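Local coordinates for cytochrome P450 reductase (Amycolatopsis methanolica 239, PDB 5OGX), which passes electrons from NADH through FAD and a [2Fe-2S] cluster to its partner cytochrome P450, which O-demethylates guaiacol and other lignin-derived aromatics, at residues A[15-27]-A[73-85]. Residues are numbered along the deposited sequence; the frame is centred on the assembly and turned at random.
Sequences DCEPGQTLLEAFL and LALACQARPLADT. With FES (Fe2/s2 (inorganic) cluster), chain C.
With its chain extended from CG to NE (chi3 171°), Arg-80 reaches along the 17-20 turn, while Thr-21, chi1 66°, turns OG1 back over the helix start and CG2 over one face of the guanidinium, toward its rim. The contact belongs to the plant-type ferredoxin (beta-grasp) domain, where the start of helix 22-28 meets the loop carrying Cys-77, whose SG binds FE2 of the cluster at 2.4 Å. Two backbone N-H groups of the helix's first turn grip this loop: Leu-22 N donates to Ala-79 O (3.0 Å) almost in line with the carbonyl, and Leu-23 N to Ala-76 O (2.9 Å) from above the carbonyl plane. Thr-21 is the N-cap, its OG1 accepting from Glu-24 N, and a water links OG1 to Cys-77 O. Leu-22 CD2 packs on Pro-81 CD, and Cys-16 SG touches the same CD at 3.7 Å; Leu-23 CD2 lies against CB (3.8 Å) of Cys-77, the cluster ligand. Arg-80 NE donates a hydrogen bond to Gly-19 O (2.8 Å). An alanine in place of Arg-80 would probably leave Gly-19 O without that donor and take away the flat group packed against the Thr-21 methyl. Gly-19 O lies within 3° of the guanidinium plane, but NE sits above the Gly-19 carbonyl plane, not on a lone pair.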
loop_
_atom_site.group_PDB
_atom_site.type_symbol
_atom_site.label_atom_id
_atom_site.label_comp_id
_atom_site.label_asym_id
_atom_site.label_seq_id
_atom_site.Cartn_x
_atom_site.Cartn_y
_atom_site.Cartn_z
ATOM N N ASP A 15 -2.622 -12.300 22.576
ATOM C CA ASP A 15 -2.485 -11.524 23.798
ATOM C C ASP A 15 -1.886 -10.169 23.447
ATOM O O ASP A 15 -0.866 -10.090 22.755
ATOM C CB ASP A 15 -1.650 -12.266 24.839
ATOM C CG ASP A 15 -2.364 -13.498 25.352
ATOM O OD1 ASP A 15 -3.365 -13.336 26.085
ATOM O OD2 ASP A 15 -1.950 -14.621 24.994
ATOM N N CYS A 16 -2.557 -9.115 23.889
ATOM C CA CYS A 16 -2.237 -7.747 23.523
ATOM C C CYS A 16 -1.715 -7.024 24.755
ATOM O O CYS A 16 -2.365 -7.029 25.804
ATOM C CB CYS A 16 -3.480 -7.045 22.970
ATOM S SG CYS A 16 -3.178 -5.398 22.296
ATOM N N GLU A 17 -0.534 -6.422 24.639
ATOM C CA GLU A 17 -0.032 -5.614 25.734
ATOM C C GLU A 17 -0.906 -4.370 25.893
ATOM O O GLU A 17 -1.515 -3.904 24.929
ATOM C CB GLU A 17 1.419 -5.221 25.487
ATOM C CG GLU A 17 2.310 -6.405 25.156
ATOM C CD GLU A 17 3.778 -6.118 25.405
ATOM O OE1 GLU A 17 4.078 -5.214 26.215
ATOM O OE2 GLU A 17 4.630 -6.797 24.796
ATOM N N PRO A 18 -1.009 -3.832 27.108
ATOM C CA PRO A 18 -1.922 -2.695 27.326
ATOM C C PRO A 18 -1.584 -1.458 26.511
ATOM O O PRO A 18 -2.483 -0.649 26.238
ATOM C CB PRO A 18 -1.787 -2.435 28.834
ATOM C CG PRO A 18 -1.408 -3.769 29.397
ATOM C CD PRO A 18 -0.497 -4.383 28.377
ATOM N N GLY A 19 -0.325 -1.272 26.121
ATOM C CA GLY A 19 0.021 -0.151 25.270
ATOM C C GLY A 19 -0.005 -0.450 23.787
ATOM O O GLY A 19 0.316 0.418 22.969
ATOM N N GLN A 20 -0.400 -1.663 23.418
ATOM C CA GLN A 20 -0.351 -2.154 22.049
ATOM C C GLN A 20 -1.740 -2.106 21.420
ATOM O O GLN A 20 -2.745 -2.334 22.099
ATOM C CB GLN A 20 0.191 -3.582 22.047
ATOM C CG GLN A 20 0.321 -4.252 20.710
ATOM C CD GLN A 20 0.996 -5.601 20.832
ATOM O OE1 GLN A 20 0.765 -6.346 21.790
ATOM N NE2 GLN A 20 1.857 -5.910 19.886
ATOM N N THR A 21 -1.794 -1.799 20.124
ATOM C CA THR A 21 -3.084 -1.722 19.452
ATOM C C THR A 21 -3.586 -3.105 19.048
ATOM O O THR A 21 -2.814 -4.052 18.864
ATOM C CB THR A 21 -2.997 -0.838 18.211
ATOM O OG1 THR A 21 -2.140 -1.455 17.249
ATOM C CG2 THR A 21 -2.466 0.539 18.571
ATOM N N LEU A 22 -4.914 -3.212 18.906
ATOM C CA LEU A 22 -5.512 -4.467 18.462
ATOM C C LEU A 22 -4.911 -4.923 17.137
ATOM O O LEU A 22 -4.537 -6.091 16.975
ATOM C CB LEU A 22 -7.026 -4.307 18.325
ATOM C CG LEU A 22 -7.811 -4.011 19.599
ATOM C CD1 LEU A 22 -9.319 -4.008 19.329
ATOM C CD2 LEU A 22 -7.441 -5.022 20.655
ATOM N N LEU A 23 -4.836 -4.019 16.158
ATOM C CA LEU A 23 -4.316 -4.412 14.852
ATOM C C LEU A 23 -2.918 -5.003 14.974
ATOM O O LEU A 23 -2.631 -6.058 14.405
ATOM C CB LEU A 23 -4.313 -3.224 13.890
ATOM C CG LEU A 23 -3.758 -3.610 12.503
ATOM C CD1 LEU A 23 -4.642 -4.653 11.797
ATOM C CD2 LEU A 23 -3.614 -2.365 11.646
ATOM N N GLU A 24 -2.026 -4.332 15.710
ATOM C CA GLU A 24 -0.650 -4.811 15.762
ATOM C C GLU A 24 -0.545 -6.128 16.513
ATOM O O GLU A 24 0.241 -6.998 16.128
ATOM C CB GLU A 24 0.256 -3.747 16.375
ATOM C CG GLU A 24 0.381 -2.583 15.416
ATOM C CD GLU A 24 1.604 -1.746 15.635
ATOM O OE1 GLU A 24 2.193 -1.826 16.738
ATOM O OE2 GLU A 24 1.950 -0.990 14.702
ATOM N N ALA A 25 -1.359 -6.311 17.551
ATOM C CA ALA A 25 -1.370 -7.589 18.250
ATOM C C ALA A 25 -1.803 -8.720 17.319
ATOM O O ALA A 25 -1.180 -9.789 17.296
ATOM C CB ALA A 25 -2.283 -7.514 19.476
ATOM N N PHE A 26 -2.872 -8.504 16.535
ATOM C CA PHE A 26 -3.336 -9.550 15.627
ATOM C C PHE A 26 -2.300 -9.829 14.542
ATOM O O PHE A 26 -1.908 -10.980 14.335
ATOM C CB PHE A 26 -4.688 -9.175 14.996
ATOM C CG PHE A 26 -5.862 -9.307 15.953
ATOM C CD1 PHE A 26 -6.119 -10.509 16.597
ATOM C CD2 PHE A 26 -6.693 -8.228 16.207
ATOM C CE1 PHE A 26 -7.180 -10.637 17.502
ATOM C CE2 PHE A 26 -7.763 -8.349 17.103
ATOM C CZ PHE A 26 -8.007 -9.555 17.745
ATOM N N LEU A 27 -1.821 -8.792 13.844
ATOM C CA LEU A 27 -0.902 -9.076 12.742
ATOM C C LEU A 27 0.416 -9.662 13.239
ATOM O O LEU A 27 1.018 -10.503 12.561
ATOM C CB LEU A 27 -0.633 -7.822 11.905
ATOM C CG LEU A 27 -1.822 -7.164 11.206
ATOM C CD1 LEU A 27 -1.347 -5.911 10.449
ATOM C CD2 LEU A 27 -2.535 -8.129 10.264
ATOM N N LEU A 73 -18.291 0.737 17.965
ATOM C CA LEU A 73 -17.294 0.526 16.924
ATOM C C LEU A 73 -15.958 1.121 17.353
ATOM O O LEU A 73 -15.884 1.972 18.243
ATOM C CB LEU A 73 -17.740 1.143 15.598
ATOM C CG LEU A 73 -19.106 0.707 15.064
ATOM C CD1 LEU A 73 -19.279 1.199 13.636
ATOM C CD2 LEU A 73 -19.272 -0.807 15.145
ATOM N N ALA A 74 -14.893 0.662 16.697
ATOM C CA ALA A 74 -13.539 1.125 16.977
ATOM C C ALA A 74 -12.696 0.941 15.724
ATOM O O ALA A 74 -13.099 0.268 14.777
ATOM C CB ALA A 74 -12.917 0.357 18.153
ATOM N N LEU A 75 -11.526 1.567 15.723
ATOM C CA LEU A 75 -10.512 1.320 14.702
ATOM C C LEU A 75 -9.436 0.433 15.313
ATOM O O LEU A 75 -8.797 0.816 16.302
ATOM C CB LEU A 75 -9.891 2.625 14.202
ATOM C CG LEU A 75 -10.819 3.662 13.584
ATOM C CD1 LEU A 75 -9.997 4.865 13.125
ATOM C CD2 LEU A 75 -11.587 3.024 12.419
ATOM N N ALA A 76 -9.229 -0.745 14.719
ATOM C CA ALA A 76 -8.226 -1.670 15.246
ATOM C C ALA A 76 -6.845 -1.027 15.357
ATOM O O ALA A 76 -6.083 -1.353 16.273
ATOM C CB ALA A 76 -8.149 -2.922 14.374
ATOM N N CYS A 77 -6.482 -0.146 14.425
ATOM C CA CYS A 77 -5.137 0.424 14.496
ATOM C C CYS A 77 -5.015 1.541 15.519
ATOM O O CYS A 77 -3.894 1.988 15.794
ATOM C CB CYS A 77 -4.689 0.963 13.131
ATOM S SG CYS A 77 -5.644 2.403 12.618
ATOM N N GLN A 78 -6.126 1.998 16.105
ATOM C CA GLN A 78 -6.059 3.020 17.135
ATOM C C GLN A 78 -6.477 2.505 18.501
ATOM O O GLN A 78 -6.088 3.091 19.513
ATOM C CB GLN A 78 -6.951 4.209 16.742
ATOM C CG GLN A 78 -6.588 4.755 15.385
ATOM C CD GLN A 78 -5.219 5.387 15.417
ATOM O OE1 GLN A 78 -4.923 6.188 16.312
ATOM N NE2 GLN A 78 -4.367 5.019 14.476
ATOM N N ALA A 79 -7.216 1.403 18.552
ATOM C CA ALA A 79 -7.817 0.948 19.796
ATOM C C ALA A 79 -6.829 0.117 20.606
ATOM O O ALA A 79 -6.176 -0.788 20.076
ATOM C CB ALA A 79 -9.079 0.130 19.499
ATOM N N ARG A 80 -6.712 0.435 21.895
ATOM C CA ARG A 80 -5.955 -0.400 22.805
ATOM C C ARG A 80 -6.885 -0.967 23.870
ATOM O O ARG A 80 -7.759 -0.257 24.371
ATOM C CB ARG A 80 -4.813 0.380 23.479
ATOM C CG ARG A 80 -3.817 0.957 22.473
ATOM C CD ARG A 80 -2.759 1.846 23.149
ATOM N NE ARG A 80 -1.718 2.208 22.189
ATOM C CZ ARG A 80 -1.841 3.180 21.289
ATOM N NH1 ARG A 80 -2.958 3.901 21.234
ATOM N NH2 ARG A 80 -0.849 3.429 20.439
ATOM N N PRO A 81 -6.727 -2.238 24.217
ATOM C CA PRO A 81 -7.675 -2.878 25.133
ATOM C C PRO A 81 -7.488 -2.378 26.553
ATOM O O PRO A 81 -6.368 -2.119 26.996
ATOM C CB PRO A 81 -7.323 -4.365 25.020
ATOM C CG PRO A 81 -5.853 -4.365 24.648
ATOM C CD PRO A 81 -5.681 -3.169 23.747
ATOM N N LEU A 82 -8.606 -2.242 27.262
ATOM C CA LEU A 82 -8.604 -1.989 28.700
ATOM C C LEU A 82 -9.104 -3.192 29.483
ATOM O O LEU A 82 -9.174 -3.140 30.721
ATOM C CB LEU A 82 -9.452 -0.755 29.018
ATOM C CG LEU A 82 -9.097 0.506 28.231
ATOM C CD1 LEU A 82 -10.221 1.532 28.313
ATOM C CD2 LEU A 82 -7.788 1.092 28.735
ATOM N N ALA A 83 -9.455 -4.266 28.785
ATOM C CA ALA A 83 -9.899 -5.528 29.364
ATOM C C ALA A 83 -9.826 -6.567 28.253
ATOM O O ALA A 83 -9.566 -6.235 27.093
ATOM C CB ALA A 83 -11.317 -5.424 29.932
ATOM N N ASP A 84 -10.048 -7.829 28.610
ATOM C CA ASP A 84 -10.183 -8.844 27.571
ATOM C C ASP A 84 -11.320 -8.444 26.644
ATOM O O ASP A 84 -12.401 -8.056 27.102
ATOM C CB ASP A 84 -10.447 -10.215 28.182
ATOM C CG ASP A 84 -9.325 -10.676 29.074
ATOM O OD1 ASP A 84 -8.248 -10.046 29.045
ATOM O OD2 ASP A 84 -9.524 -11.671 29.797
ATOM N N THR A 85 -11.062 -8.499 25.339
ATOM C CA THR A 85 -11.939 -7.859 24.368
ATOM C C THR A 85 -12.145 -8.773 23.174
ATOM O O THR A 85 -11.183 -9.299 22.610
ATOM C CB THR A 85 -11.356 -6.510 23.929
ATOM O OG1 THR A 85 -11.397 -5.598 25.037
ATOM C CG2 THR A 85 -12.126 -5.913 22.754
HETATM FE FE1 FES C . -6.372 2.499 8.296
HETATM FE FE2 FES C . -6.878 1.618 10.704
HETATM S S1 FES C . -7.775 3.357 9.774
HETATM S S2 FES C . -5.629 0.630 9.186
HETATM O O HOH W 1 -1.511 0.386 15.358
#